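Local coordinates for uncharacterized protein lp_2664 (Lactobacillus plantarum WCFS1, PDB 2PJQ) that is of unknown function but carries an HD domain, the fold of metal-dependent phosphohydrolases, and so may hydrolyse phosphate esters, at the interface of chains A and B. Numbering follows the deposited sequence. Chains: chain A/B, Uncharacterized protein lp_2664.

The interface of chains A and B. Residues chain A 37, 40-41, 131, 202; chain B 217, 219-220.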
ATOM      1  N   ARG A  37      17.091   6.220   3.994  1.00  9.85           N
ATOM      2  CA  ARG A  37      16.463   7.527   3.823  1.00 10.52           C
ATOM      3  C   ARG A  37      16.458   8.288   5.156  1.00  9.50           C
ATOM      4  O   ARG A  37      16.828   9.470   5.221  1.00  8.40           O
ATOM      5  CB  ARG A  37      15.028   7.384   3.334  1.00 16.68           C
ATOM      6  CG  ARG A  37      14.871   7.323   1.832  1.00 18.03           C
ATOM      7  CD  ARG A  37      13.425   7.552   1.482  1.00 18.33           C
ATOM      8  NE  ARG A  37      12.574   6.527   2.058  1.00 18.69           N
ATOM      9  CZ  ARG A  37      12.553   5.280   1.618  1.00 21.80           C
ATOM     10  NH1 ARG A  37      13.337   4.946   0.606  1.00 21.61           N
ATOM     11  NH2 ARG A  37      11.762   4.373   2.190  1.00 23.73           N
ATOM     12  N   ARG A  40      20.170   9.293   6.047  1.00 14.39           N
ATOM     13  CA  ARG A  40      20.546  10.466   5.273  1.00 16.32           C
ATOM     14  C   ARG A  40      19.809  11.739   5.704  1.00 13.89           C
ATOM     15  O   ARG A  40      20.347  12.838   5.593  1.00 13.76           O
ATOM     16  CB  ARG A  40      20.332  10.155   3.791  1.00 27.92           C
ATOM     17  CG  ARG A  40      19.761  11.269   2.939  1.00 37.06           C
ATOM     18  CD  ARG A  40      19.571  10.741   1.525  1.00 45.11           C
ATOM     19  NE  ARG A  40      18.791   9.505   1.517  1.00 52.11           N
ATOM     20  CZ  ARG A  40      18.552   8.766   0.438  1.00 57.29           C
ATOM     21  NH1 ARG A  40      19.030   9.132  -0.749  1.00 60.04           N
ATOM     22  NH2 ARG A  40      17.834   7.655   0.545  1.00 59.45           N
ATOM     23  N   LEU A  41      18.584  11.587   6.204  1.00 16.49           N
ATOM     24  CA  LEU A  41      17.786  12.725   6.690  1.00 13.92           C
ATOM     25  C   LEU A  41      18.295  13.160   8.065  1.00 13.11           C
ATOM     26  O   LEU A  41      18.421  14.353   8.347  1.00 13.11           O
ATOM     27  CB  LEU A  41      16.306  12.336   6.817  1.00  8.10           C
ATOM     28  CG  LEU A  41      15.377  12.317   5.601  1.00  7.87           C
ATOM     29  CD1 LEU A  41      14.142  11.498   5.937  1.00  6.95           C
ATOM     30  CD2 LEU A  41      14.989  13.739   5.209  1.00  4.76           C
ATOM     31  N   ASP A 131       9.748  10.626   6.892  1.00  6.94           N
ATOM     32  CA  ASP A 131       9.686   9.554   5.908  1.00  5.17           C
ATOM     33  C   ASP A 131       8.380   8.782   6.014  1.00  5.87           C
ATOM     34  O   ASP A 131       8.245   7.708   5.435  1.00  6.76           O
ATOM     35  CB  ASP A 131      10.839   8.583   6.109  1.00  3.38           C
ATOM     36  CG  ASP A 131      11.124   7.764   4.862  1.00  8.24           C
ATOM     37  OD1 ASP A 131      11.497   8.374   3.824  1.00  9.62           O
ATOM     38  OD2 ASP A 131      10.971   6.519   4.902  1.00  8.25           O
ATOM     39  N   ARG A 202       5.044  18.113   1.964  1.00 37.51           N
ATOM     40  CA  ARG A 202       4.780  16.695   2.000  1.00 32.61           C
ATOM     41  C   ARG A 202       3.411  16.382   2.578  1.00 30.37           C
ATOM     42  O   ARG A 202       3.109  15.230   2.851  1.00 31.95           O
ATOM     43  CB  ARG A 202       5.889  15.997   2.795  1.00 24.92           C
ATOM     44  CG  ARG A 202       7.261  16.176   2.163  1.00 18.34           C
ATOM     45  CD  ARG A 202       8.317  15.305   2.797  1.00 15.66           C
ATOM     46  NE  ARG A 202       9.496  15.230   1.941  1.00 15.95           N
ATOM     47  CZ  ARG A 202      10.557  14.464   2.181  1.00 15.96           C
ATOM     48  NH1 ARG A 202      10.597  13.706   3.264  1.00 15.59           N
ATOM     49  NH2 ARG A 202      11.565  14.425   1.321  1.00 17.06           N
TER
ATOM     50  N   TRP B 217      11.886  11.076  -2.997  1.00 16.25           N
ATOM     51  CA  TRP B 217      12.961  10.104  -2.909  1.00 18.09           C
ATOM     52  C   TRP B 217      14.275  10.717  -3.325  1.00 17.91           C
ATOM     53  O   TRP B 217      15.289  10.541  -2.671  1.00 17.26           O
ATOM     54  CB  TRP B 217      12.657   8.918  -3.809  1.00 18.09           C
ATOM     55  CG  TRP B 217      13.735   7.909  -3.836  1.00 17.02           C
ATOM     56  CD1 TRP B 217      15.014   8.091  -4.251  1.00 15.60           C
ATOM     57  CD2 TRP B 217      13.619   6.532  -3.466  1.00 17.27           C
ATOM     58  NE1 TRP B 217      15.709   6.908  -4.170  1.00 17.46           N
ATOM     59  CE2 TRP B 217      14.875   5.933  -3.689  1.00 16.72           C
ATOM     60  CE3 TRP B 217      12.575   5.743  -2.971  1.00 17.76           C
ATOM     61  CZ2 TRP B 217      15.117   4.585  -3.431  1.00 15.61           C
ATOM     62  CZ3 TRP B 217      12.820   4.394  -2.716  1.00 18.02           C
ATOM     63  CH2 TRP B 217      14.080   3.834  -2.947  1.00 15.74           C
ATOM     64  N   ALA B 219      15.062  13.885  -3.390  1.00 19.81           N
ATOM     65  CA  ALA B 219      15.422  14.912  -2.432  1.00 17.71           C
ATOM     66  C   ALA B 219      16.170  14.255  -1.283  1.00 18.41           C
ATOM     67  O   ALA B 219      17.294  14.645  -0.975  1.00 18.89           O
ATOM     68  CB  ALA B 219      14.179  15.603  -1.911  1.00 18.07           C
ATOM     69  N   ASP B 220      15.555  13.252  -0.656  1.00 16.56           N
ATOM     70  CA  ASP B 220      16.202  12.581   0.454  1.00 15.87           C
ATOM     71  C   ASP B 220      17.553  12.159  -0.016  1.00 16.53           C
ATOM     72  O   ASP B 220      18.497  12.955   0.141  1.00 18.49           O
ATOM     73  CB  ASP B 220      15.434  11.348   0.890  1.00 17.27           C
ATOM     74  CG  ASP B 220      14.050  11.671   1.376  1.00 17.85           C
ATOM     75  OD1 ASP B 220      13.814  12.838   1.769  1.00 17.14           O
ATOM     76  OD2 ASP B 220      13.202  10.753   1.376  1.00 17.21           O
TER
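Tail docking joins the two copies in this part of a two-fold symmetric homodimer interface: the end of helix 204-219 of chain B, with the last modelled residue beyond it, reaches onto helix 32-49 of chain A, and its twin repeats the contact with the chains exchanged. The dimer is that of the deposited assembly and may not be the biological one. B:Asp220 hides 117 Å² against chain A. CG of B:Asp220 stands beside its backbone N, anti to the carbonyl carbon, and the carboxylate meets A:Arg202 tip to tip. A:Arg202, extended from CG to NE, gives NH2 to OD1 of B:Asp220 at 2.8 Å, a nearly straight salt-bridging hydrogen bond (177° at H). The oxygen lies in the guanidinium plane, but the nitrogen comes from above the carboxylate plane, the two planes being steeply inclined to each other. The other carboxylate oxygen, OD2 of B:Asp220, lies beside the side-chain methylene CD of A:Arg37 and makes no bond with its guanidinium, NE being 4.3 Å away. That guanidinium is held within its own chain, where NE of A:Arg37 bonds in plane to the syn lone pair of A:Asp131 OD1 at 2.8 Å. A bend at chi3 (-61°) then carries NH1 over the six-membered ring of B:Trp217, 3.8 Å from its centroid, a cation-pi contact with the planes tilted by 42°. An alanine here in place of A:Arg37 would remove the NH1 contact with B:Trp217 and the NE bond to A:Asp131, and would probably leave A:Asp131 and B:Asp220 less well balanced by positive charge. A:Leu41 adds an apolar flank, its CD2 3.7 Å from OD1 of B:Asp220; A:Arg40 lies across the same residue but is poorly ordered. A:Arg37, A:Arg202 and B:Trp217 probably help to anchor the end of the modelled part of one chain on the other's HD-domain helix, and so to hold the dimer together.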